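Local coordinates for 3-methylornithine synthase (Methanosarcina barkeri, PDB 3T7V), which isomerises L-lysine to (3R)-3-methyl-D-ornithine by a radical mechanism, using a [4Fe-4S] cluster and S-adenosylmethionine, in the biosynthesis of pyrrolysine, at residues Gly207-Thr219 / Leu247-Ile261. Numbering follows the deposited sequence.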
loop_
_atom_site.group_PDB
_atom_site.type_symbol
_atom_site.label_atom_id
_atom_site.label_comp_id
_atom_site.label_asym_id
_atom_site.label_seq_id
_atom_site.Cartn_x
_atom_site.Cartn_y
_atom_site.Cartn_z
ATOM N N GLY A 207 5.980 2.826 2.453
ATOM C CA GLY A 207 4.753 3.558 2.733
ATOM C C GLY A 207 4.877 4.340 4.009
ATOM O O GLY A 207 5.575 3.937 4.934
ATOM N N ILE A 208 4.132 5.423 4.037
ATOM C CA ILE A 208 3.985 6.241 5.259
ATOM C C ILE A 208 2.563 6.416 5.693
ATOM O O ILE A 208 1.613 6.220 4.896
ATOM C CB ILE A 208 4.760 7.520 5.063
ATOM C CG1 ILE A 208 4.080 8.318 3.997
ATOM C CG2 ILE A 208 6.286 7.175 4.945
ATOM C CD1 ILE A 208 4.815 9.693 3.702
ATOM N N LEU A 209 2.364 6.634 6.989
ATOM C CA LEU A 209 1.076 6.917 7.541
ATOM C C LEU A 209 0.939 8.390 7.760
ATOM O O LEU A 209 1.888 9.052 8.193
ATOM C CB LEU A 209 0.970 6.221 8.859
ATOM C CG LEU A 209 0.512 4.874 8.984
ATOM C CD1 LEU A 209 0.367 4.515 10.498
ATOM C CD2 LEU A 209 -0.892 4.722 8.420
ATOM N N THR A 210 -0.239 8.943 7.449
ATOM C CA THR A 210 -0.523 10.340 7.769
ATOM C C THR A 210 -1.697 10.388 8.677
ATOM O O THR A 210 -2.442 9.445 8.752
ATOM C CB THR A 210 -0.694 11.229 6.501
ATOM O OG1 THR A 210 -0.686 12.599 6.939
ATOM C CG2 THR A 210 -1.962 10.982 5.758
ATOM N N GLY A 211 -1.859 11.500 9.392
ATOM C CA GLY A 211 -2.957 11.604 10.350
ATOM C C GLY A 211 -2.655 10.962 11.665
ATOM O O GLY A 211 -3.575 10.627 12.411
ATOM N N VAL A 212 -1.359 10.734 11.938
ATOM C CA VAL A 212 -0.975 9.927 13.091
ATOM C C VAL A 212 -0.051 10.760 13.983
ATOM O O VAL A 212 0.735 10.213 14.758
ATOM C CB VAL A 212 -0.341 8.556 12.597
ATOM C CG1 VAL A 212 1.067 8.839 12.016
ATOM C CG2 VAL A 212 -0.537 7.392 13.608
ATOM N N GLY A 213 -0.114 12.086 13.844
ATOM C CA GLY A 213 0.641 13.022 14.697
ATOM C C GLY A 213 1.877 13.531 13.967
ATOM O O GLY A 213 2.719 14.212 14.583
ATOM N N ASN A 214 2.025 13.154 12.692
ATOM C CA ASN A 214 3.077 13.743 11.857
ATOM C C ASN A 214 2.707 15.152 11.427
ATOM O O ASN A 214 1.636 15.410 10.888
ATOM C CB ASN A 214 3.256 12.870 10.587
ATOM C CG ASN A 214 1.955 12.654 9.818
ATOM O OD1 ASN A 214 0.948 12.185 10.410
ATOM N ND2 ASN A 214 1.925 12.990 8.519
ATOM N N ASP A 215 3.573 16.081 11.721
ATOM C CA ASP A 215 3.413 17.442 11.180
ATOM C C ASP A 215 4.088 17.608 9.831
ATOM O O ASP A 215 4.632 16.625 9.277
ATOM C CB ASP A 215 3.902 18.504 12.250
ATOM C CG ASP A 215 5.456 18.513 12.495
ATOM O OD1 ASP A 215 6.237 17.593 12.056
ATOM O OD2 ASP A 215 5.976 19.512 13.154
ATOM N N ILE A 216 4.154 18.814 9.294
ATOM C CA ILE A 216 4.817 18.990 7.980
ATOM C C ILE A 216 6.245 18.532 8.047
ATOM O O ILE A 216 6.677 17.844 7.112
ATOM C CB ILE A 216 4.693 20.447 7.498
ATOM C CG1 ILE A 216 3.281 20.724 7.093
ATOM C CG2 ILE A 216 5.701 20.808 6.401
ATOM C CD1 ILE A 216 2.967 22.197 6.812
ATOM N N GLU A 217 6.996 18.926 9.077
ATOM C CA GLU A 217 8.447 18.556 9.101
ATOM C C GLU A 217 8.617 17.020 9.156
ATOM O O GLU A 217 9.531 16.490 8.512
ATOM C CB GLU A 217 9.145 19.299 10.251
ATOM C CG GLU A 217 9.252 20.791 9.875
ATOM C CD GLU A 217 10.110 21.556 10.889
ATOM O OE1 GLU A 217 10.040 21.206 12.140
ATOM O OE2 GLU A 217 10.825 22.455 10.389
ATOM N N SER A 218 7.789 16.362 9.966
ATOM C CA SER A 218 7.889 14.875 10.086
ATOM C C SER A 218 7.584 14.248 8.735
ATOM O O SER A 218 8.284 13.296 8.319
ATOM C CB SER A 218 6.805 14.470 11.094
ATOM O OG SER A 218 6.754 13.102 11.300
ATOM N N THR A 219 6.602 14.781 8.030
ATOM C CA THR A 219 6.226 14.269 6.723
ATOM C C THR A 219 7.359 14.465 5.725
ATOM O O THR A 219 7.603 13.560 4.901
ATOM C CB THR A 219 4.939 14.968 6.271
ATOM O OG1 THR A 219 3.921 14.712 7.268
ATOM C CG2 THR A 219 4.496 14.426 4.894
ATOM N N LEU A 247 -4.249 3.774 20.261
ATOM C CA LEU A 247 -4.612 5.005 19.555
ATOM C C LEU A 247 -6.101 5.168 19.241
ATOM O O LEU A 247 -6.480 6.006 18.404
ATOM C CB LEU A 247 -3.786 5.145 18.271
ATOM C CG LEU A 247 -2.301 5.392 18.569
ATOM C CD1 LEU A 247 -1.483 5.422 17.282
ATOM C CD2 LEU A 247 -2.135 6.761 19.304
ATOM N N GLU A 248 -6.937 4.327 19.842
ATOM C CA GLU A 248 -8.352 4.396 19.603
ATOM C C GLU A 248 -8.951 5.811 19.717
ATOM O O GLU A 248 -9.778 6.227 18.884
ATOM C CB GLU A 248 -9.125 3.384 20.508
ATOM C CG GLU A 248 -10.659 3.521 20.421
ATOM C CD GLU A 248 -11.440 2.484 21.295
ATOM O OE1 GLU A 248 -10.850 1.569 21.898
ATOM O OE2 GLU A 248 -12.680 2.592 21.385
ATOM N N GLY A 249 -8.510 6.583 20.686
ATOM C CA GLY A 249 -9.126 7.959 20.715
ATOM C C GLY A 249 -8.473 9.041 19.902
ATOM O O GLY A 249 -8.839 10.219 20.020
ATOM N N PHE A 250 -7.481 8.680 19.100
ATOM C CA PHE A 250 -6.614 9.725 18.544
ATOM C C PHE A 250 -7.323 10.593 17.543
ATOM O O PHE A 250 -8.049 10.113 16.692
ATOM C CB PHE A 250 -5.364 9.073 17.979
ATOM C CG PHE A 250 -4.349 10.032 17.516
ATOM C CD1 PHE A 250 -3.544 10.656 18.438
ATOM C CD2 PHE A 250 -4.253 10.380 16.156
ATOM C CE1 PHE A 250 -2.603 11.594 18.020
ATOM C CE2 PHE A 250 -3.297 11.276 15.733
ATOM C CZ PHE A 250 -2.500 11.887 16.654
ATOM N N ARG A 251 -7.165 11.916 17.705
ATOM C CA ARG A 251 -7.675 12.842 16.733
ATOM C C ARG A 251 -6.490 13.656 16.269
ATOM O O ARG A 251 -5.722 14.174 17.087
ATOM C CB ARG A 251 -8.761 13.722 17.358
ATOM C CG ARG A 251 -10.043 12.932 17.575
ATOM C CD ARG A 251 -11.285 13.800 17.753
ATOM N NE ARG A 251 -12.322 13.157 18.576
ATOM C CZ ARG A 251 -13.115 12.150 18.194
ATOM N NH1 ARG A 251 -13.020 11.620 16.979
ATOM N NH2 ARG A 251 -14.016 11.660 19.040
ATOM N N ASP A 252 -6.298 13.695 14.955
ATOM C CA ASP A 252 -5.227 14.474 14.365
ATOM C C ASP A 252 -5.746 15.895 14.084
ATOM O O ASP A 252 -6.840 16.083 13.547
ATOM C CB ASP A 252 -4.729 13.778 13.091
ATOM C CG ASP A 252 -3.485 14.473 12.453
ATOM O OD1 ASP A 252 -3.768 15.322 11.571
ATOM O OD2 ASP A 252 -2.271 14.144 12.803
ATOM N N LYS A 253 -4.938 16.859 14.490
ATOM C CA LYS A 253 -5.216 18.276 14.310
ATOM C C LYS A 253 -4.364 18.810 13.146
ATOM O O LYS A 253 -3.660 19.817 13.305
ATOM C CB LYS A 253 -4.950 19.036 15.625
ATOM C CG LYS A 253 -3.557 18.817 16.217
ATOM C CD LYS A 253 -3.455 19.342 17.638
ATOM C CE LYS A 253 -2.018 19.714 17.991
ATOM N NZ LYS A 253 -1.918 20.373 19.328
ATOM N N SER A 254 -4.443 18.142 11.980
ATOM C CA SER A 254 -3.611 18.517 10.801
ATOM C C SER A 254 -4.347 18.643 9.493
ATOM O O SER A 254 -5.401 18.028 9.287
ATOM C CB SER A 254 -2.463 17.518 10.602
ATOM O OG SER A 254 -1.274 18.010 11.230
ATOM N N ASN A 255 -3.740 19.407 8.581
ATOM C CA ASN A 255 -4.211 19.584 7.198
ATOM C C ASN A 255 -3.508 18.595 6.234
ATOM O O ASN A 255 -3.603 18.750 4.964
ATOM C CB ASN A 255 -3.940 21.060 6.757
ATOM C CG ASN A 255 -5.092 21.664 5.970
ATOM O OD1 ASN A 255 -6.208 21.123 5.947
ATOM N ND2 ASN A 255 -4.836 22.808 5.322
ATOM N N LEU A 256 -2.798 17.597 6.794
ATOM C CA LEU A 256 -1.929 16.740 5.966
ATOM C C LEU A 256 -2.656 15.513 5.446
ATOM O O LEU A 256 -2.471 14.317 5.889
ATOM C CB LEU A 256 -0.631 16.349 6.607
ATOM C CG LEU A 256 0.283 17.464 6.971
ATOM C CD1 LEU A 256 1.216 17.065 8.076
ATOM C CD2 LEU A 256 1.116 17.845 5.744
ATOM N N SER A 257 -3.428 15.807 4.424
ATOM C CA SER A 257 -4.349 14.834 3.957
ATOM C C SER A 257 -3.593 13.869 3.060
ATOM O O SER A 257 -2.617 14.238 2.408
ATOM C CB SER A 257 -5.481 15.501 3.229
ATOM O OG SER A 257 -5.018 15.862 1.960
ATOM N N GLU A 258 -4.107 12.665 3.002
ATOM C CA GLU A 258 -3.582 11.673 2.092
ATOM C C GLU A 258 -3.609 12.192 0.613
ATOM O O GLU A 258 -2.697 11.916 -0.129
ATOM C CB GLU A 258 -4.401 10.423 2.293
ATOM C CG GLU A 258 -3.958 9.257 1.417
ATOM C CD GLU A 258 -4.882 8.078 1.531
ATOM O OE1 GLU A 258 -5.612 7.971 2.596
ATOM O OE2 GLU A 258 -4.886 7.240 0.579
ATOM N N LEU A 259 -4.661 12.917 0.181
ATOM C CA LEU A 259 -4.678 13.342 -1.210
ATOM C C LEU A 259 -3.559 14.287 -1.569
ATOM O O LEU A 259 -2.935 14.180 -2.612
ATOM C CB LEU A 259 -6.023 13.993 -1.563
ATOM C CG LEU A 259 -7.287 13.207 -1.170
ATOM C CD1 LEU A 259 -8.464 14.103 -1.617
ATOM C CD2 LEU A 259 -7.262 11.894 -1.938
ATOM N N LYS A 260 -3.289 15.242 -0.664
ATOM C CA LYS A 260 -2.159 16.160 -0.854
ATOM C C LYS A 260 -0.840 15.382 -0.948
ATOM O O LYS A 260 0.013 15.657 -1.767
ATOM C CB LYS A 260 -2.126 17.151 0.359
ATOM C CG LYS A 260 -1.196 18.315 0.247
ATOM C CD LYS A 260 -1.782 19.568 1.030
ATOM C CE LYS A 260 -2.216 19.139 2.390
ATOM N NZ LYS A 260 -2.253 20.366 3.256
ATOM N N ILE A 261 -0.682 14.382 -0.080
ATOM C CA ILE A 261 0.586 13.701 -0.079
ATOM C C ILE A 261 0.718 12.789 -1.292
ATOM O O ILE A 261 1.798 12.613 -1.823
ATOM C CB ILE A 261 0.790 12.904 1.220
ATOM C CG1 ILE A 261 0.919 13.934 2.403
ATOM C CG2 ILE A 261 2.040 11.987 1.216
ATOM C CD1 ILE A 261 0.749 13.232 3.707
HETATM O O HOH W 1 -1.024 14.508 10.117
#
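Thr210 ends strand 203-210 of the radical SAM TIM-barrel domain, just before the loop to helix 216-228, and meets Leu256 in the loop leading into helix 258-268. The contact thus ties a strand whose Leu209 touches the bound S-adenosylmethionine to the latter loop. From Thr210 CB, 3.7 Å from Ile261 CD1, the side chain forks. Thr210 OG1, anti to the backbone N, gives its proton to Leu256 O at 2.7 Å. Thr210 CG2 lies against Leu256 O (3.4 Å) and next to Glu258 N. The same OG1 accepts an almost straight bond from Asn214 ND2, exactly in the amide plane; ND2 spends its other proton on Thr219 OG1, which in turn donates to Asp215 O. With Asn214 OD1 taking Val212 N, both ends of the amide are bonded and its rotation is fixed. A valine in place of Thr210 would probably leave Leu256 O and one Asn214 N-H without this partner and hold the amide less firmly. Leu256 sends CD1 under the start of helix 216-228, 3.4 Å from Asp215 C, and CD2 against Ile216 CG1. Farther along, Phe250 sets the edge of its ring against Gly211 O, in the ring plane. Beside it, Asp252 OD2 accepts from Gly213 N at 3.2 Å, and a water close to Asp252 OD2 and Asn214 O accepts from Gly211 N.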